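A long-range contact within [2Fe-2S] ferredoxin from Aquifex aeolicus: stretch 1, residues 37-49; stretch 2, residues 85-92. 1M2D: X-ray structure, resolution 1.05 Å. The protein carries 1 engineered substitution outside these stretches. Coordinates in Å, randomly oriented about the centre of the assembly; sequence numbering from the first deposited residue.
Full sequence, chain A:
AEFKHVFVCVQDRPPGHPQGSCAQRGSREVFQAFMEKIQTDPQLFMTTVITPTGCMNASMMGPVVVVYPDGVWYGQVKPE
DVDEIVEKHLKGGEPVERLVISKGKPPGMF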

# COMPACT_ATOMS: atom_id res chain seq x y z
N LYS A 37 -12.23 -13.36 2.53
CA LYS A 37 -11.41 -14.58 2.60
C LYS A 37 -10.44 -14.62 3.77
O LYS A 37 -10.38 -15.61 4.51
N ILE A 38 -9.64 -13.57 3.87
CA ILE A 38 -8.47 -13.55 4.71
C ILE A 38 -9.00 -13.80 6.10
O ILE A 38 -8.25 -14.50 6.82
N GLN A 39 -10.22 -13.37 6.48
CA GLN A 39 -10.47 -13.86 7.85
C GLN A 39 -11.13 -15.23 7.75
O GLN A 39 -10.49 -16.10 8.41
N THR A 40 -12.18 -15.62 7.06
CA THR A 40 -12.78 -16.94 7.23
C THR A 40 -11.83 -18.12 7.03
O THR A 40 -12.19 -19.30 7.07
N ASP A 41 -10.56 -17.94 6.79
CA ASP A 41 -9.39 -18.72 6.61
C ASP A 41 -8.28 -18.47 7.63
O ASP A 41 -7.48 -17.53 7.54
N PRO A 42 -8.19 -19.34 8.63
CA PRO A 42 -7.13 -19.19 9.67
C PRO A 42 -5.74 -19.10 9.05
O PRO A 42 -5.00 -18.22 9.46
N GLN A 43 -5.37 -19.91 8.09
CA GLN A 43 -4.04 -19.89 7.52
C GLN A 43 -3.78 -18.54 6.85
O GLN A 43 -2.70 -18.03 6.92
N LEU A 44 -4.78 -18.00 6.18
CA LEU A 44 -4.51 -16.68 5.58
C LEU A 44 -4.36 -15.60 6.61
O LEU A 44 -3.52 -14.69 6.51
N PHE A 45 -5.24 -15.66 7.60
CA PHE A 45 -5.35 -14.60 8.56
C PHE A 45 -4.07 -14.35 9.29
O PHE A 45 -3.81 -13.20 9.63
N MET A 46 -3.27 -15.40 9.55
CA MET A 46 -2.08 -15.12 10.35
C MET A 46 -0.85 -14.88 9.48
O MET A 46 0.26 -14.75 9.98
N THR A 47 -1.02 -14.75 8.16
CA THR A 47 0.19 -14.46 7.39
C THR A 47 0.01 -13.39 6.32
O THR A 47 0.91 -13.16 5.57
N THR A 48 -1.18 -12.76 6.31
CA THR A 48 -1.59 -11.92 5.17
C THR A 48 -2.22 -10.66 5.71
O THR A 48 -2.95 -10.70 6.68
N VAL A 49 -1.89 -9.53 5.14
CA VAL A 49 -2.52 -8.24 5.45
C VAL A 49 -3.10 -7.71 4.14
O VAL A 49 -2.41 -7.79 3.13
N ILE A 85 -6.48 -15.96 -6.74
CA ILE A 85 -5.27 -15.32 -6.23
C ILE A 85 -4.96 -15.82 -4.82
O ILE A 85 -3.79 -16.09 -4.52
N VAL A 86 -5.95 -15.94 -3.96
CA VAL A 86 -5.74 -16.45 -2.62
C VAL A 86 -5.15 -17.86 -2.66
O VAL A 86 -4.16 -18.17 -1.99
N GLU A 87 -5.79 -18.76 -3.40
CA GLU A 87 -5.37 -20.15 -3.42
C GLU A 87 -4.02 -20.32 -4.04
O GLU A 87 -3.08 -20.94 -3.45
N LYS A 88 -3.86 -19.82 -5.24
CA LYS A 88 -2.68 -20.12 -6.03
C LYS A 88 -1.48 -19.32 -5.56
O LYS A 88 -0.35 -19.82 -5.49
N HIS A 89 -1.68 -18.02 -5.28
CA HIS A 89 -0.59 -17.11 -4.94
C HIS A 89 -0.44 -16.95 -3.43
O HIS A 89 0.67 -17.24 -2.91
N LEU A 90 -1.45 -16.47 -2.74
CA LEU A 90 -1.20 -16.12 -1.32
C LEU A 90 -0.93 -17.37 -0.52
O LEU A 90 -0.10 -17.29 0.39
N LYS A 91 -1.58 -18.50 -0.84
CA LYS A 91 -1.31 -19.73 -0.12
C LYS A 91 -0.28 -20.57 -0.88
O LYS A 91 0.61 -21.09 -0.25
N GLY A 92 -0.40 -20.71 -2.20
CA GLY A 92 0.41 -21.60 -3.01
C GLY A 92 1.75 -21.05 -3.45
O GLY A 92 2.58 -21.82 -3.94

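Stretch 2 is mostly helical and meets stretch 1 with one face; it contains a wider pi-type turn, in which Lys-91 N bonds back to Val-86 O at 2.8 Å, five residues earlier. Val-86 is the first to point in, its CA-to-CB bond toward stretch 1 and its chi1 t. Its CG1 lies 3.3 Å from Leu-44 CD1, a tight apolar contact, and 4.1 Å from Lys-37 CE, so the aliphatic part of that lysine also covers the valine. Lys-37 itself points toward the helix with chi1 and chi2 both m.

Glu-87 starts sideways, but with chi1 and chi2 both m, its carboxylate comes nearer. Glu-87 OE2 forms long salt bridges with Lys-37 NZ at 3.9 Å and, within its own helix, with Lys-91 NZ at 4.0 Å. Lys-88 and His-89 make no contact here.

Leu-90 points in, m then t, as the second apolar anchor. Its CB packs 4.1 Å from Leu-44 CD2, while its CD1 reaches Ile-38 CD1 at 4.3 Å and Thr-48 CG2 at 4.2 Å. Leu-44, m and t, thus serves both Val-86 and Leu-90. A water donates to Leu-90 O at 3.2 Å and to Thr-48 OG1 at 2.9 Å, linking the two stretches beside this apolar patch; Thr-48 OG1 in turn donates to Leu-44 O at 3.0 Å.

Lys-91 leaves its backbone sideways, m and then t throughout, and its extended chain crosses the partner: Gln-43 NE2 is 3.6 Å from its CG, and Leu-44 CG is 3.5 Å from its CE. Its NZ donates to Asp-41 OD2 in a salt bridge modelled at a very short 2.5 Å, although the position of OD2 is less certain. Asp-41 OD1 meanwhile caps the next helix, accepting from Leu-44 N at 3.1 Å. One aspartate thus caps a helix and receives the lysine.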

# COMPACT_ATOMS: atom_id res chain seq x y z
CB LYS A 37 -10.59 -14.71 1.33
CG LYS A 37 -11.41 -15.00 0.08
CD LYS A 37 -11.97 -16.42 0.14
CE LYS A 37 -11.06 -17.35 -0.63
NZ LYS A 37 -11.70 -18.67 -0.90
CB ILE A 38 -7.68 -12.21 4.63
CG1 ILE A 38 -7.27 -11.97 3.16
CG2 ILE A 38 -6.50 -12.07 5.55
CD1 ILE A 38 -6.00 -12.67 2.76
CB GLN A 39 -11.35 -13.16 8.86
CG GLN A 39 -11.28 -14.11 10.13
CD GLN A 39 -9.82 -14.23 10.56
OE1 GLN A 39 -9.16 -15.10 9.97
NE2 GLN A 39 -9.25 -13.55 11.51
CB THR A 40 -13.98 -17.00 6.25
OG1 THR A 40 -13.46 -16.79 4.91
CG2 THR A 40 -15.02 -15.91 6.53
CB ASP A 41 -8.83 -18.40 5.21
CG ASP A 41 -7.80 -19.49 4.88
OD1 ASP A 41 -6.99 -20.04 5.63
OD2 ASP A 41 -7.88 -19.83 3.69
CB PRO A 42 -7.33 -20.42 10.54
CG PRO A 42 -8.73 -20.84 10.35
CD PRO A 42 -9.07 -20.49 8.91
CB GLN A 43 -3.88 -20.99 6.49
CG GLN A 43 -2.57 -21.14 5.80
CD GLN A 43 -2.69 -22.26 4.77
OE1 GLN A 43 -3.25 -23.31 5.05
NE2 GLN A 43 -2.16 -22.05 3.58
CB LEU A 44 -5.68 -16.40 4.65
CG LEU A 44 -5.61 -17.10 3.30
CD1 LEU A 44 -7.01 -17.13 2.73
CD2 LEU A 44 -4.56 -16.36 2.51
CB PHE A 45 -6.41 -14.99 9.59
CG PHE A 45 -6.44 -13.92 10.67
CD1 PHE A 45 -6.72 -12.58 10.37
CD2 PHE A 45 -6.19 -14.30 11.97
CE1 PHE A 45 -6.81 -11.66 11.41
CE2 PHE A 45 -6.28 -13.40 12.99
CZ PHE A 45 -6.57 -12.07 12.71
CB MET A 46 -1.77 -16.22 11.38
CG MET A 46 -1.03 -15.64 12.59
SD MET A 46 -1.68 -15.92 14.25
CE MET A 46 -2.98 -14.66 14.25
CB THR A 47 0.67 -15.70 6.67
OG1 THR A 47 1.70 -15.30 5.74
CG2 THR A 47 -0.43 -16.24 5.82
CB THR A 48 -2.60 -12.61 4.25
OG1 THR A 48 -2.18 -13.91 3.95
CG2 THR A 48 -2.62 -11.84 2.94
CB VAL A 49 -1.57 -7.22 6.05
CG1 VAL A 49 -2.19 -5.85 6.12
CG2 VAL A 49 -1.23 -7.66 7.48
CB ILE A 85 -5.44 -13.78 -6.27
CG1 ILE A 85 -5.56 -13.24 -7.69
CG2 ILE A 85 -4.30 -13.11 -5.49
CD1 ILE A 85 -5.98 -11.79 -7.81
CB VAL A 86 -7.07 -16.40 -1.84
CG1 VAL A 86 -6.99 -17.21 -0.56
CG2 VAL A 86 -7.47 -14.95 -1.61
CB GLU A 87 -6.42 -20.95 -4.19
CG GLU A 87 -7.81 -20.94 -3.60
CD GLU A 87 -7.94 -21.43 -2.18
OE1 GLU A 87 -7.50 -22.58 -1.93
OE2 GLU A 87 -8.38 -20.76 -1.24
CB LYS A 88 -2.93 -19.89 -7.52
CG LYS A 88 -3.97 -20.81 -8.17
CD LYS A 88 -3.55 -22.29 -8.06
CE LYS A 88 -4.44 -23.17 -8.91
NZ LYS A 88 -4.46 -24.56 -8.38
CB HIS A 89 -0.81 -15.78 -5.69
CG HIS A 89 0.33 -14.84 -5.54
ND1 HIS A 89 0.26 -13.58 -6.11
CD2 HIS A 89 1.54 -14.93 -4.97
CE1 HIS A 89 1.41 -12.98 -5.85
NE2 HIS A 89 2.19 -13.78 -5.13
CB LEU A 90 -2.37 -15.32 -0.76
CG LEU A 90 -2.68 -14.06 -1.54
CD1 LEU A 90 -3.79 -13.29 -0.82
CD2 LEU A 90 -1.49 -13.17 -1.76
CB LYS A 91 -2.58 -20.56 0.04
CG LYS A 91 -3.53 -19.91 1.04
CD LYS A 91 -4.76 -20.76 1.01
CE LYS A 91 -5.57 -20.40 2.22
NZ LYS A 91 -6.63 -21.47 2.28
O HOH W 1 0.11 -14.87 2.49